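Local coordinates for Alpha/beta hydrolase fold-3 domain protein (Sulfolobus islandicus, PDB 5LK6), which probably hydrolyses carboxylic ester bonds, as a thermostable esterase or lipase of the alpha/beta hydrolase fold, at residues A[81-86]-A[203-208]; A[188-193]-A[198-203]. All coordinates share one frame; numbering follows the deposited sequence.

Contact 1. Residues A[81-86]-A[203-208]; sequences GFVIGD and IEWFGS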
loop_
_atom_site.group_PDB
_atom_site.type_symbol
_atom_site.label_atom_id
_atom_site.label_comp_id
_atom_site.label_asym_id
_atom_site.label_seq_id
_atom_site.Cartn_x
_atom_site.Cartn_y
_atom_site.Cartn_z
ATOM N N GLY A 81 22.965 1.625 4.687
ATOM C CA GLY A 81 23.977 0.617 4.422
ATOM C C GLY A 81 24.872 0.233 5.578
ATOM O O GLY A 81 26.014 -0.268 5.386
ATOM N N PHE A 82 24.371 0.473 6.786
ATOM C CA PHE A 82 25.123 0.261 8.034
ATOM C C PHE A 82 26.286 1.248 8.211
ATOM O O PHE A 82 27.149 1.019 9.057
ATOM C CB PHE A 82 25.693 -1.190 8.117
ATOM C CG PHE A 82 24.676 -2.277 7.888
ATOM C CD1 PHE A 82 23.830 -2.697 8.934
ATOM C CD2 PHE A 82 24.572 -2.909 6.637
ATOM C CE1 PHE A 82 22.901 -3.715 8.745
ATOM C CE2 PHE A 82 23.660 -3.928 6.435
ATOM C CZ PHE A 82 22.811 -4.323 7.494
ATOM N N VAL A 83 26.335 2.275 7.383
ATOM C CA VAL A 83 27.412 3.194 7.342
ATOM C C VAL A 83 26.932 4.672 7.418
ATOM O O VAL A 83 27.596 5.484 8.034
ATOM C CB VAL A 83 28.248 3.007 6.061
ATOM C CG1 VAL A 83 29.301 4.078 5.939
ATOM C CG2 VAL A 83 28.914 1.646 6.049
ATOM N N ILE A 84 25.839 5.040 6.765
ATOM C CA ILE A 84 25.342 6.431 6.768
ATOM C C ILE A 84 23.979 6.448 7.462
ATOM O O ILE A 84 23.527 5.422 8.020
ATOM C CB ILE A 84 25.318 7.056 5.364
ATOM C CG1 ILE A 84 24.183 6.516 4.498
ATOM C CG2 ILE A 84 26.669 6.842 4.714
ATOM C CD1 ILE A 84 24.239 7.019 3.062
ATOM N N GLY A 85 23.391 7.630 7.494
ATOM C CA GLY A 85 22.192 7.829 8.244
ATOM C C GLY A 85 22.472 7.907 9.730
ATOM O O GLY A 85 23.571 7.582 10.205
ATOM N N ASP A 86 21.444 8.337 10.448
ATOM C CA ASP A 86 21.478 8.577 11.911
ATOM C C ASP A 86 20.159 9.201 12.343
ATOM O O ASP A 86 19.339 9.570 11.523
ATOM C CB ASP A 86 22.678 9.438 12.381
ATOM C CG ASP A 86 22.800 10.785 11.687
ATOM O OD1 ASP A 86 21.845 11.312 11.059
ATOM O OD2 ASP A 86 23.921 11.338 11.817
ATOM N N ILE A 203 25.856 -1.462 -2.926
ATOM C CA ILE A 203 25.625 -2.589 -2.032
ATOM C C ILE A 203 26.958 -3.234 -1.672
ATOM O O ILE A 203 27.202 -3.508 -0.488
ATOM C CB ILE A 203 24.642 -3.603 -2.657
ATOM C CG1 ILE A 203 23.231 -2.960 -2.781
ATOM C CG2 ILE A 203 24.550 -4.880 -1.812
ATOM C CD1 ILE A 203 22.376 -3.547 -3.887
ATOM N N GLU A 204 27.825 -3.431 -2.673
ATOM C CA GLU A 204 29.155 -4.011 -2.464
ATOM C C GLU A 204 30.013 -3.156 -1.534
ATOM O O GLU A 204 30.613 -3.664 -0.581
ATOM C CB GLU A 204 29.852 -4.306 -3.801
ATOM C CG GLU A 204 29.290 -5.585 -4.438
ATOM C CD GLU A 204 29.591 -5.823 -5.933
ATOM O OE1 GLU A 204 30.214 -4.958 -6.617
ATOM O OE2 GLU A 204 29.138 -6.897 -6.432
ATOM N N TRP A 205 30.006 -1.845 -1.757
ATOM C CA TRP A 205 30.741 -0.909 -0.913
ATOM C C TRP A 205 30.316 -0.926 0.565
ATOM O O TRP A 205 31.145 -1.084 1.451
ATOM C CB TRP A 205 30.623 0.489 -1.464
ATOM C CG TRP A 205 31.562 1.424 -0.724
ATOM C CD1 TRP A 205 32.888 1.673 -1.008
ATOM C CD2 TRP A 205 31.247 2.198 0.429
ATOM N NE1 TRP A 205 33.402 2.557 -0.089
ATOM C CE2 TRP A 205 32.402 2.902 0.791
ATOM C CE3 TRP A 205 30.094 2.381 1.168
ATOM C CZ2 TRP A 205 32.426 3.767 1.871
ATOM C CZ3 TRP A 205 30.119 3.261 2.225
ATOM C CH2 TRP A 205 31.279 3.929 2.578
ATOM N N PHE A 206 29.021 -0.863 0.809
ATOM C CA PHE A 206 28.527 -1.036 2.158
ATOM C C PHE A 206 28.994 -2.333 2.810
ATOM O O PHE A 206 29.362 -2.349 3.956
ATOM C CB PHE A 206 27.002 -0.977 2.203
ATOM C CG PHE A 206 26.434 0.391 1.946
ATOM C CD1 PHE A 206 26.862 1.478 2.666
ATOM C CD2 PHE A 206 25.416 0.577 0.987
ATOM C CE1 PHE A 206 26.330 2.755 2.409
ATOM C CE2 PHE A 206 24.875 1.841 0.737
ATOM C CZ PHE A 206 25.344 2.949 1.438
ATOM N N GLY A 207 28.977 -3.440 2.101
ATOM C CA GLY A 207 29.399 -4.668 2.730
ATOM C C GLY A 207 30.882 -4.656 3.013
ATOM O O GLY A 207 31.318 -5.223 3.990
ATOM N N SER A 208 31.655 -3.968 2.165
ATOM C CA SER A 208 33.108 -3.868 2.355
ATOM C C SER A 208 33.374 -3.158 3.671
ATOM O O SER A 208 34.369 -3.419 4.287
ATOM C CB SER A 208 33.817 -3.186 1.142
ATOM O OG SER A 208 33.842 -1.720 1.175
#
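The Phe206 ring lies flat on the backbone of Gly81, whose CA sits over the centre of one face, 3.5 Å from the ring centroid and 13° off the ring normal. This is a CH-pi contact, and it depends on the missing side chain: a CB on Gly81, whose phi is also positive, would run into Phe206 CD1. At the rim of the same ring, near its plane, Val83 CG2 comes within 4.0 Å of Phe206 CD1. Phe206 CE1 in turn lies in the plane of the Trp205 indole, at its edge. Val83 fills the angle between the two aromatics. Its CG1 branch, anti to the backbone N (chi1 174°), meets the benzo end of the indole obliquely, with CG1 3.9 Å from Trp205 CZ3 and equally near CH2, while CG2 is left for the phenyl ring. The valine and indole side chains cross at about a right angle. The contact is mostly one of carbon on carbon, one flat ring on a glycine and one branched side chain shared by two rings, though the Gly81 carbonyl oxygen also lies against Phe206 CB and CD1. Gly81 ends the HGGG sequence typical of the hormone-sensitive lipase family, where this loop helps form the oxyanion hole, and it also touches the probable Ser-His-Asp triad. Phe206 therefore packs on a probable active-site loop. That loop follows strand 72-77 and leads to helix 91-101; Phe82 leans on helix 152-163 and stacks with Tyr210, while Ile84 packs on helix 24-36. Helix 200-210 supplies both aromatics, which also touch Ile19.

Contact 2. Residues A[188-193]-A[198-203]; sequences SMIEYS and LTREHI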
loop_
_atom_site.group_PDB
_atom_site.type_symbol
_atom_site.label_atom_id
_atom_site.label_comp_id
_atom_site.label_asym_id
_atom_site.label_seq_id
_atom_site.Cartn_x
_atom_site.Cartn_y
_atom_site.Cartn_z
ATOM N N SER A 188 15.968 -8.575 -10.420
ATOM C CA SER A 188 16.043 -7.203 -9.990
ATOM C C SER A 188 17.488 -6.746 -9.712
ATOM O O SER A 188 17.854 -5.644 -10.071
ATOM C CB SER A 188 15.097 -6.927 -8.815
ATOM O OG SER A 188 15.583 -7.418 -7.613
ATOM N N MET A 189 18.336 -7.577 -9.114
ATOM C CA MET A 189 19.709 -7.135 -8.847
ATOM C C MET A 189 20.465 -6.963 -10.162
ATOM O O MET A 189 21.285 -6.072 -10.283
ATOM C CB MET A 189 20.402 -8.162 -7.951
ATOM C CG MET A 189 21.896 -7.995 -7.668
ATOM S SD MET A 189 22.051 -6.639 -6.527
ATOM C CE MET A 189 21.323 -7.374 -5.051
ATOM N N ILE A 190 20.249 -7.858 -11.121
ATOM C CA ILE A 190 20.932 -7.751 -12.413
ATOM C C ILE A 190 20.398 -6.516 -13.189
ATOM O O ILE A 190 21.153 -5.671 -13.558
ATOM C CB ILE A 190 20.797 -9.036 -13.282
ATOM C CG1 ILE A 190 21.419 -10.312 -12.654
ATOM C CG2 ILE A 190 21.387 -8.795 -14.661
ATOM C CD1 ILE A 190 22.681 -10.097 -11.887
ATOM N N GLU A 191 19.094 -6.440 -13.419
ATOM C CA GLU A 191 18.499 -5.431 -14.294
ATOM C C GLU A 191 18.586 -3.985 -13.774
ATOM O O GLU A 191 18.665 -3.086 -14.554
ATOM C CB GLU A 191 17.040 -5.794 -14.545
ATOM C CG GLU A 191 16.368 -5.104 -15.721
ATOM C CD GLU A 191 16.763 -5.637 -17.098
ATOM O OE1 GLU A 191 16.258 -5.049 -18.155
ATOM O OE2 GLU A 191 17.618 -6.588 -17.097
ATOM N N TYR A 192 18.553 -3.779 -12.461
ATOM C CA TYR A 192 18.555 -2.460 -11.841
ATOM C C TYR A 192 19.828 -2.272 -11.032
ATOM O O TYR A 192 19.911 -1.489 -10.086
ATOM C CB TYR A 192 17.294 -2.299 -10.975
ATOM C CG TYR A 192 16.039 -2.717 -11.705
ATOM C CD1 TYR A 192 15.780 -2.238 -12.967
ATOM C CD2 TYR A 192 15.094 -3.554 -11.130
ATOM C CE1 TYR A 192 14.653 -2.594 -13.645
ATOM C CE2 TYR A 192 13.927 -3.888 -11.804
ATOM C CZ TYR A 192 13.734 -3.399 -13.057
ATOM O OH TYR A 192 12.669 -3.718 -13.823
ATOM N N SER A 193 20.867 -2.943 -11.477
ATOM C CA SER A 193 22.163 -2.839 -10.842
ATOM C C SER A 193 22.777 -1.429 -11.003
ATOM O O SER A 193 23.623 -1.053 -10.168
ATOM C CB SER A 193 23.121 -3.905 -11.384
ATOM O OG SER A 193 23.838 -3.225 -12.377
ATOM N N LEU A 198 20.115 3.447 -5.819
ATOM C CA LEU A 198 20.883 2.419 -5.146
ATOM C C LEU A 198 21.417 1.494 -6.254
ATOM O O LEU A 198 20.649 1.010 -7.085
ATOM C CB LEU A 198 20.057 1.658 -4.094
ATOM C CG LEU A 198 20.719 0.421 -3.478
ATOM C CD1 LEU A 198 21.888 0.836 -2.608
ATOM C CD2 LEU A 198 19.754 -0.445 -2.683
ATOM N N THR A 199 22.738 1.279 -6.247
ATOM C CA THR A 199 23.452 0.468 -7.232
ATOM C C THR A 199 24.108 -0.727 -6.627
ATOM O O THR A 199 24.367 -0.761 -5.426
ATOM C CB THR A 199 24.577 1.275 -7.932
ATOM O OG1 THR A 199 25.671 1.561 -7.039
ATOM C CG2 THR A 199 24.026 2.529 -8.470
ATOM N N ARG A 200 24.406 -1.695 -7.477
ATOM C CA ARG A 200 25.117 -2.876 -7.045
ATOM C C ARG A 200 26.474 -2.455 -6.417
ATOM O O ARG A 200 26.850 -2.992 -5.383
ATOM C CB ARG A 200 25.321 -3.855 -8.199
ATOM C CG ARG A 200 25.501 -5.325 -7.819
ATOM C CD ARG A 200 26.337 -5.996 -8.892
ATOM N NE ARG A 200 26.054 -7.431 -9.096
ATOM C CZ ARG A 200 25.536 -8.007 -10.209
ATOM N NH1 ARG A 200 25.153 -7.296 -11.327
ATOM N NH2 ARG A 200 25.406 -9.350 -10.192
ATOM N N GLU A 201 27.174 -1.491 -7.016
ATOM C CA GLU A 201 28.426 -1.006 -6.461
ATOM C C GLU A 201 28.183 -0.468 -5.068
ATOM O O GLU A 201 29.025 -0.683 -4.200
ATOM C CB GLU A 201 29.097 0.063 -7.338
ATOM C CG GLU A 201 30.092 -0.533 -8.309
ATOM C CD GLU A 201 30.730 0.488 -9.250
ATOM O OE1 GLU A 201 30.946 1.659 -8.789
ATOM O OE2 GLU A 201 31.011 0.070 -10.433
ATOM N N HIS A 202 27.049 0.224 -4.850
ATOM C CA HIS A 202 26.784 0.718 -3.518
ATOM C C HIS A 202 26.629 -0.466 -2.542
ATOM O O HIS A 202 27.185 -0.473 -1.447
ATOM C CB HIS A 202 25.562 1.575 -3.384
ATOM C CG HIS A 202 25.554 2.840 -4.162
ATOM N ND1 HIS A 202 26.636 3.333 -4.863
ATOM C CD2 HIS A 202 24.546 3.710 -4.374
ATOM C CE1 HIS A 202 26.290 4.439 -5.496
ATOM N NE2 HIS A 202 25.027 4.687 -5.213
ATOM N N ILE A 203 25.856 -1.462 -2.926
ATOM C CA ILE A 203 25.625 -2.589 -2.032
ATOM C C ILE A 203 26.958 -3.234 -1.672
ATOM O O ILE A 203 27.202 -3.508 -0.488
ATOM C CB ILE A 203 24.642 -3.603 -2.657
ATOM C CG1 ILE A 203 23.231 -2.960 -2.781
ATOM C CG2 ILE A 203 24.550 -4.880 -1.812
ATOM C CD1 ILE A 203 22.376 -3.547 -3.887
HETATM O O HOH W 1 20.718 0.944 -9.774
HETATM O O HOH W 2 26.520 -0.964 -9.930
#
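Ser193 and Arg200 close the loop between helices 187-191 and 200-210 of this alpha/beta hydrolase, and Thr199 is the N-cap of the second. Arg200 N donates to Ser193 O over 2.9 Å, nearly straight at 168°. The Arg200 side chain leaves with CG anti to the backbone N (chi1 -155°) and stays extended as far as NE, which carries its guanidinium back over the end of helix 187-191. There Met189 CG covers one face of that group, while Ile190, lying alongside and pointing the same way, brings CD1 to it obliquely, 3.9 Å from Arg200 CZ. With Arg200 replaced by an alanine, Met189 and Ile190 would probably lose the flat group they pack on, though the backbone bond to Ser193 could remain. Bends at chi2 (74°) and chi3 turn the Met189 sulphur toward helix 200-210: SD lies 3.9 Å from Arg200 CG, and the methionine and Ile203 meet tip to tip. At the cap, Thr199 OG1 accepts from His202 N at 2.9 Å. Two waters complete the link: one donates to both Tyr192 O and Leu198 O, and the other donates to Ser193 O and accepts from Glu201 N at 3.0 Å.

Helix 200-210 joins the two contacts, whose centres are 14 Å apart on the same side of the chain's centre. Its first turn belongs to contact 2 and its later part to contact 1, with Ile203 common to both ranges. Along the chain, contact 2 is nested within the loop closed by contact 1: a long-range pairing of 117 residues' separation encloses a local one of five. Contact 2 sets how the helix starts relative to helix 187-191, while contact 1 lays it against the loop after strand 72-77 of the central sheet. Contact 2 thus holds this helical region together, probably part of the cap over the active site as in related lipases, and contact 1 joins it to the catalytic core.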